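Local coordinates for protein ectoine hydroxylase (PDB 4MHR) that catalyses the iron- and 2-oxoglutarate-dependent hydroxylation of L-ectoine to 5-hydroxyectoine, a compatible solute that helps cells survive osmotic stress, at residues D28-H32 with A48-D52; P185-G191 with H232-T238. All blocks are in the same frame, centred on the assembly; numbering follows the deposited sequence.

Contact 1 (D28-H32 with A48-D52)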
loop_
_atom_site.group_PDB
_atom_site.type_symbol
_atom_site.label_atom_id
_atom_site.label_comp_id
_atom_site.label_asym_id
_atom_site.label_seq_id
_atom_site.Cartn_x
_atom_site.Cartn_y
_atom_site.Cartn_z
ATOM N N ASP A 28 -17.183 4.738 6.019
ATOM C CA ASP A 28 -16.321 5.917 5.785
ATOM C C ASP A 28 -16.377 6.300 4.304
ATOM O O ASP A 28 -16.567 5.443 3.473
ATOM C CB ASP A 28 -14.863 5.535 6.091
ATOM C CG ASP A 28 -14.596 5.425 7.575
ATOM O OD1 ASP A 28 -14.679 6.486 8.249
ATOM O OD2 ASP A 28 -14.290 4.297 8.037
ATOM N N PRO A 29 -16.177 7.582 3.963
ATOM C CA PRO A 29 -15.958 7.867 2.557
ATOM C C PRO A 29 -14.741 7.111 1.943
ATOM O O PRO A 29 -13.864 6.623 2.659
ATOM C CB PRO A 29 -15.702 9.368 2.523
ATOM C CG PRO A 29 -16.203 9.888 3.782
ATOM C CD PRO A 29 -16.035 8.766 4.799
ATOM N N VAL A 30 -14.728 7.023 0.624
ATOM C CA VAL A 30 -13.535 6.585 -0.135
ATOM C C VAL A 30 -12.655 7.815 -0.475
ATOM O O VAL A 30 -11.470 7.828 -0.213
ATOM C CB VAL A 30 -13.886 5.707 -1.335
ATOM C CG1 VAL A 30 -12.659 5.094 -1.995
ATOM C CG2 VAL A 30 -14.805 4.529 -0.952
ATOM N N VAL A 31 -13.247 8.804 -1.134
ATOM C CA VAL A 31 -12.578 10.054 -1.462
ATOM C C VAL A 31 -13.105 11.033 -0.367
ATOM O O VAL A 31 -14.305 11.297 -0.237
ATOM C CB VAL A 31 -12.944 10.548 -2.845
ATOM C CG1 VAL A 31 -12.439 11.963 -3.094
ATOM C CG2 VAL A 31 -12.445 9.577 -3.880
ATOM N N HIS A 32 -12.190 11.571 0.407
ATOM C CA HIS A 32 -12.553 12.373 1.572
ATOM C C HIS A 32 -12.560 13.906 1.330
ATOM O O HIS A 32 -12.519 14.729 2.292
ATOM C CB HIS A 32 -11.584 12.044 2.676
ATOM C CG HIS A 32 -11.747 10.686 3.294
ATOM N ND1 HIS A 32 -11.253 9.524 2.728
ATOM C CD2 HIS A 32 -12.336 10.312 4.454
ATOM C CE1 HIS A 32 -11.495 8.495 3.544
ATOM N NE2 HIS A 32 -12.152 8.961 4.601
ATOM N N ALA A 48 -13.121 7.316 -10.377
ATOM C CA ALA A 48 -12.544 5.984 -10.520
ATOM C C ALA A 48 -11.979 5.415 -9.184
ATOM O O ALA A 48 -12.187 4.222 -8.876
ATOM C CB ALA A 48 -11.471 5.980 -11.575
ATOM N N PHE A 49 -11.248 6.239 -8.419
ATOM C CA PHE A 49 -10.707 5.827 -7.113
ATOM C C PHE A 49 -11.848 5.462 -6.171
ATOM O O PHE A 49 -11.834 4.420 -5.500
ATOM C CB PHE A 49 -9.828 6.902 -6.425
ATOM C CG PHE A 49 -9.108 6.376 -5.184
ATOM C CD1 PHE A 49 -9.573 6.671 -3.896
ATOM C CD2 PHE A 49 -7.997 5.520 -5.329
ATOM C CE1 PHE A 49 -8.910 6.136 -2.779
ATOM C CE2 PHE A 49 -7.343 5.003 -4.225
ATOM C CZ PHE A 49 -7.797 5.319 -2.946
ATOM N N ASP A 50 -12.865 6.306 -6.156
ATOM C CA ASP A 50 -14.052 6.076 -5.332
ATOM C C ASP A 50 -14.766 4.777 -5.717
ATOM O O ASP A 50 -15.062 4.004 -4.872
ATOM C CB ASP A 50 -15.014 7.267 -5.458
ATOM C CG ASP A 50 -16.044 7.258 -4.397
ATOM O OD1 ASP A 50 -15.885 7.945 -3.354
ATOM O OD2 ASP A 50 -16.990 6.520 -4.617
ATOM N N ARG A 51 -14.968 4.527 -7.007
ATOM C CA ARG A 51 -15.779 3.391 -7.445
ATOM C C ARG A 51 -14.918 2.092 -7.412
ATOM O O ARG A 51 -15.351 1.025 -6.922
ATOM C CB ARG A 51 -16.308 3.689 -8.855
ATOM C CG ARG A 51 -16.900 2.537 -9.661
ATOM C CD ARG A 51 -17.211 2.972 -11.140
ATOM N NE ARG A 51 -16.020 3.276 -11.984
ATOM C CZ ARG A 51 -15.662 4.500 -12.466
ATOM N NH1 ARG A 51 -16.358 5.616 -12.247
ATOM N NH2 ARG A 51 -14.560 4.621 -13.178
ATOM N N ASP A 52 -13.703 2.193 -7.929
ATOM C CA ASP A 52 -12.844 1.008 -7.990
ATOM C C ASP A 52 -11.967 0.738 -6.817
ATOM O O ASP A 52 -11.554 -0.418 -6.667
ATOM C CB ASP A 52 -11.967 1.010 -9.216
ATOM C CG ASP A 52 -12.793 0.975 -10.537
ATOM O OD1 ASP A 52 -13.983 0.625 -10.510
ATOM O OD2 ASP A 52 -12.231 1.325 -11.560
#
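Asp28 is out of reach of the helix; its carboxylate forms a salt bridge with Arg166 and hydrogen bonds to Tyr13 OH and Met167 N. Pro29 then leads the chain toward 48-52. Val30 makes the first touch. Its CA lies 5.2 Å from that of Asp50, the nearest CA pair, and its CA-to-CB bond points toward the helix: Val30 CG1 is 3.7 Å from Phe49 O and 4.0 Å from Phe49 CD1, while Val30 CB is 3.6 Å from Asp50 OD1. Here the loop after strand 23-25 is laid against the last turn of helix 43-52, closed by the bond from Asp52 N to Ala48 O (2.7 Å); this helix leads into strand 54-57, an outermost strand of the large antiparallel sheet of this cupin-fold, PhyH-family enzyme. Val31 continues the apolar seam. Its CG2 meets the edge of the Phe49 ring (4.1 Å to CD1) and the CB of Asp50 (3.8 Å). Val31 N, though 3.6 Å from Asp50 OD1, forms no hydrogen bond with it; the Asp50 carboxylate is paired instead with Arg194. At His32 the chain leaves 48-52, and ND1 hydrogen-bonds Leu126 O on helix 117-127.

Contact 2 (P185-G191 with H232-T238)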
loop_
_atom_site.group_PDB
_atom_site.type_symbol
_atom_site.label_atom_id
_atom_site.label_comp_id
_atom_site.label_asym_id
_atom_site.label_seq_id
_atom_site.Cartn_x
_atom_site.Cartn_y
_atom_site.Cartn_z
ATOM N N PRO A 185 2.146 -9.829 -10.847
ATOM C CA PRO A 185 1.773 -8.447 -10.443
ATOM C C PRO A 185 0.685 -8.444 -9.360
ATOM O O PRO A 185 -0.034 -9.428 -9.161
ATOM C CB PRO A 185 1.190 -7.868 -11.732
ATOM C CG PRO A 185 0.548 -9.066 -12.420
ATOM C CD PRO A 185 1.497 -10.237 -12.110
ATOM N N LEU A 186 0.555 -7.316 -8.694
ATOM C CA LEU A 186 -0.550 -7.071 -7.783
ATOM C C LEU A 186 -1.904 -7.243 -8.497
ATOM O O LEU A 186 -2.131 -6.727 -9.565
ATOM C CB LEU A 186 -0.410 -5.619 -7.247
ATOM C CG LEU A 186 -1.428 -5.253 -6.155
ATOM C CD1 LEU A 186 -1.171 -6.071 -4.901
ATOM C CD2 LEU A 186 -1.362 -3.763 -5.829
ATOM N N MET A 187 -2.789 -8.010 -7.887
ATOM C CA MET A 187 -4.128 -8.217 -8.360
ATOM C C MET A 187 -5.032 -7.621 -7.289
ATOM O O MET A 187 -4.810 -7.845 -6.094
ATOM C CB MET A 187 -4.402 -9.725 -8.377
ATOM C CG MET A 187 -3.719 -10.423 -9.539
ATOM S SD MET A 187 -4.132 -12.170 -9.669
ATOM C CE MET A 187 -5.766 -12.378 -9.051
ATOM N N VAL A 188 -6.087 -6.975 -7.728
ATOM C CA VAL A 188 -7.084 -6.386 -6.851
ATOM C C VAL A 188 -8.434 -6.864 -7.292
ATOM O O VAL A 188 -8.622 -7.247 -8.487
ATOM C CB VAL A 188 -6.986 -4.846 -6.816
ATOM C CG1 VAL A 188 -5.586 -4.437 -6.466
ATOM C CG2 VAL A 188 -7.410 -4.190 -8.146
ATOM N N ILE A 189 -9.374 -6.874 -6.346
ATOM C CA ILE A 189 -10.796 -7.050 -6.671
ATOM C C ILE A 189 -11.478 -5.660 -6.637
ATOM O O ILE A 189 -11.765 -5.103 -5.533
ATOM C CB ILE A 189 -11.444 -8.021 -5.678
ATOM C CG1 ILE A 189 -10.772 -9.412 -5.793
ATOM C CG2 ILE A 189 -12.940 -8.140 -5.935
ATOM C CD1 ILE A 189 -11.310 -10.409 -4.774
ATOM N N PRO A 190 -11.753 -5.070 -7.833
ATOM C CA PRO A 190 -12.214 -3.675 -7.822
ATOM C C PRO A 190 -13.608 -3.510 -7.178
ATOM O O PRO A 190 -14.473 -4.349 -7.349
ATOM C CB PRO A 190 -12.245 -3.254 -9.312
ATOM C CG PRO A 190 -11.795 -4.438 -10.095
ATOM C CD PRO A 190 -11.611 -5.624 -9.193
ATOM N N GLY A 191 -13.785 -2.462 -6.384
ATOM C CA GLY A 191 -15.020 -2.286 -5.632
ATOM C C GLY A 191 -15.093 -3.037 -4.321
ATOM O O GLY A 191 -15.951 -2.778 -3.533
ATOM N N HIS A 232 -17.219 -8.732 -8.748
ATOM C CA HIS A 232 -16.406 -7.587 -9.257
ATOM C C HIS A 232 -15.311 -7.909 -10.267
ATOM O O HIS A 232 -14.783 -7.018 -10.921
ATOM C CB HIS A 232 -15.744 -6.913 -8.089
ATOM C CG HIS A 232 -16.701 -6.409 -7.069
ATOM N ND1 HIS A 232 -17.562 -5.378 -7.330
ATOM C CD2 HIS A 232 -16.910 -6.769 -5.781
ATOM C CE1 HIS A 232 -18.268 -5.121 -6.240
ATOM N NE2 HIS A 232 -17.885 -5.949 -5.289
ATOM N N GLY A 233 -14.970 -9.181 -10.417
ATOM C CA GLY A 233 -13.886 -9.540 -11.288
ATOM C C GLY A 233 -12.538 -9.283 -10.586
ATOM O O GLY A 233 -12.443 -8.861 -9.402
ATOM N N ILE A 234 -11.489 -9.557 -11.336
ATOM C CA ILE A 234 -10.135 -9.304 -10.900
ATOM C C ILE A 234 -9.388 -8.464 -11.928
ATOM O O ILE A 234 -9.508 -8.682 -13.132
ATOM C CB ILE A 234 -9.409 -10.602 -10.619
ATOM C CG1 ILE A 234 -9.957 -11.255 -9.362
ATOM C CG2 ILE A 234 -7.953 -10.290 -10.376
ATOM C CD1 ILE A 234 -9.625 -12.757 -9.190
ATOM N N VAL A 235 -8.548 -7.547 -11.458
ATOM C CA VAL A 235 -7.687 -6.761 -12.353
ATOM C C VAL A 235 -6.238 -6.753 -11.817
ATOM O O VAL A 235 -6.018 -6.746 -10.638
ATOM C CB VAL A 235 -8.264 -5.312 -12.427
ATOM C CG1 VAL A 235 -7.337 -4.337 -13.124
ATOM C CG2 VAL A 235 -9.567 -5.310 -13.232
ATOM N N ALA A 236 -5.258 -6.706 -12.689
ATOM C CA ALA A 236 -3.868 -6.723 -12.288
ATOM C C ALA A 236 -3.175 -5.603 -12.989
ATOM O O ALA A 236 -2.743 -5.801 -14.093
ATOM C CB ALA A 236 -3.231 -8.037 -12.674
ATOM N N PRO A 237 -3.140 -4.404 -12.381
ATOM C CA PRO A 237 -2.464 -3.290 -12.997
ATOM C C PRO A 237 -0.982 -3.587 -13.299
ATOM O O PRO A 237 -0.310 -4.230 -12.531
ATOM C CB PRO A 237 -2.594 -2.157 -11.968
ATOM C CG PRO A 237 -3.538 -2.619 -10.949
ATOM C CD PRO A 237 -3.758 -4.079 -11.096
ATOM N N THR A 238 -0.525 -3.155 -14.452
ATOM C CA THR A 238 0.843 -3.417 -14.895
ATOM C C THR A 238 1.429 -2.076 -15.244
ATOM O O THR A 238 0.724 -1.064 -15.244
ATOM C CB THR A 238 0.947 -4.410 -16.089
ATOM O OG1 THR A 238 0.052 -4.028 -17.119
ATOM C CG2 THR A 238 0.564 -5.854 -15.653
#
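Two extended segments run side by side in opposite directions, held at their middle by one antiparallel hydrogen-bonded pair: Val188 N to Val235 O (2.9 Å) and Val235 N to Val188 O (3.0 Å). Flanking this bridge, carbonyl oxygens press into the gaps beside alpha carbons, with Leu186 O 3.2 Å from Ala236 CA and Val235 O 3.3 Å from Met187 CA, both CA-H...O contacts. On one face the long Met187 side chain reaches across to the 232-238 segment until CE meets Ile234 CG2 (3.3 Å). The small Ala236 CB fills the corner between Pro185 CG (3.9 Å) and Met187 CG (4.0 Å). On the other face the ring of Pro190 lodges against Val235, CG to CG2 3.9 Å. Toward 232 the fit tightens: Pro190 O sits 3.0 Å from His232 CB, and Gly191 C lies over one face of the His232 imidazole, where an added CB would come within 3.1 Å of ND1. Gly233, just past helix 222-232, takes a positive phi as the chain leaves the helix for the pairing. Trp151 of strand 149-152 covers Met187, Ile189 and Ile234, whereas Tyr54 of strand 54-57 packs on Val188, Pro190 and Val235. Strand 187-188 pairs along its other edge with strand 253-255 (backbone hydrogen bonding of Met187 with Gly254), outermost in the small cupin-fold sheet whose other strands carry iron ligands His152 and His253.

How the contacts relate
The two contacts follow one another along the chain with centres 16 Å apart, but touch where helix 43-52 ends: Asp52 O lies 3.0 Å from Gly191 N, a probable hydrogen bond, and 3.9 Å from Pro190 CB. Beyond Gly191 the chain runs back to contact 1, where His193 and Arg194 meet Val30 and Asp50. Contact 2 is nearer the catalytic centre. Side chain to side chain, Leu186 is about 4 Å from the iron ligand His253 and Pro185 about 6 Å from Lys141, which binds 2-oxoglutarate. Contact 1 stands further back, its Phe49 side chain about 10 Å from that of Trp158, important for ectoine stabilization, and about 11 Å from that of iron ligand Asp154.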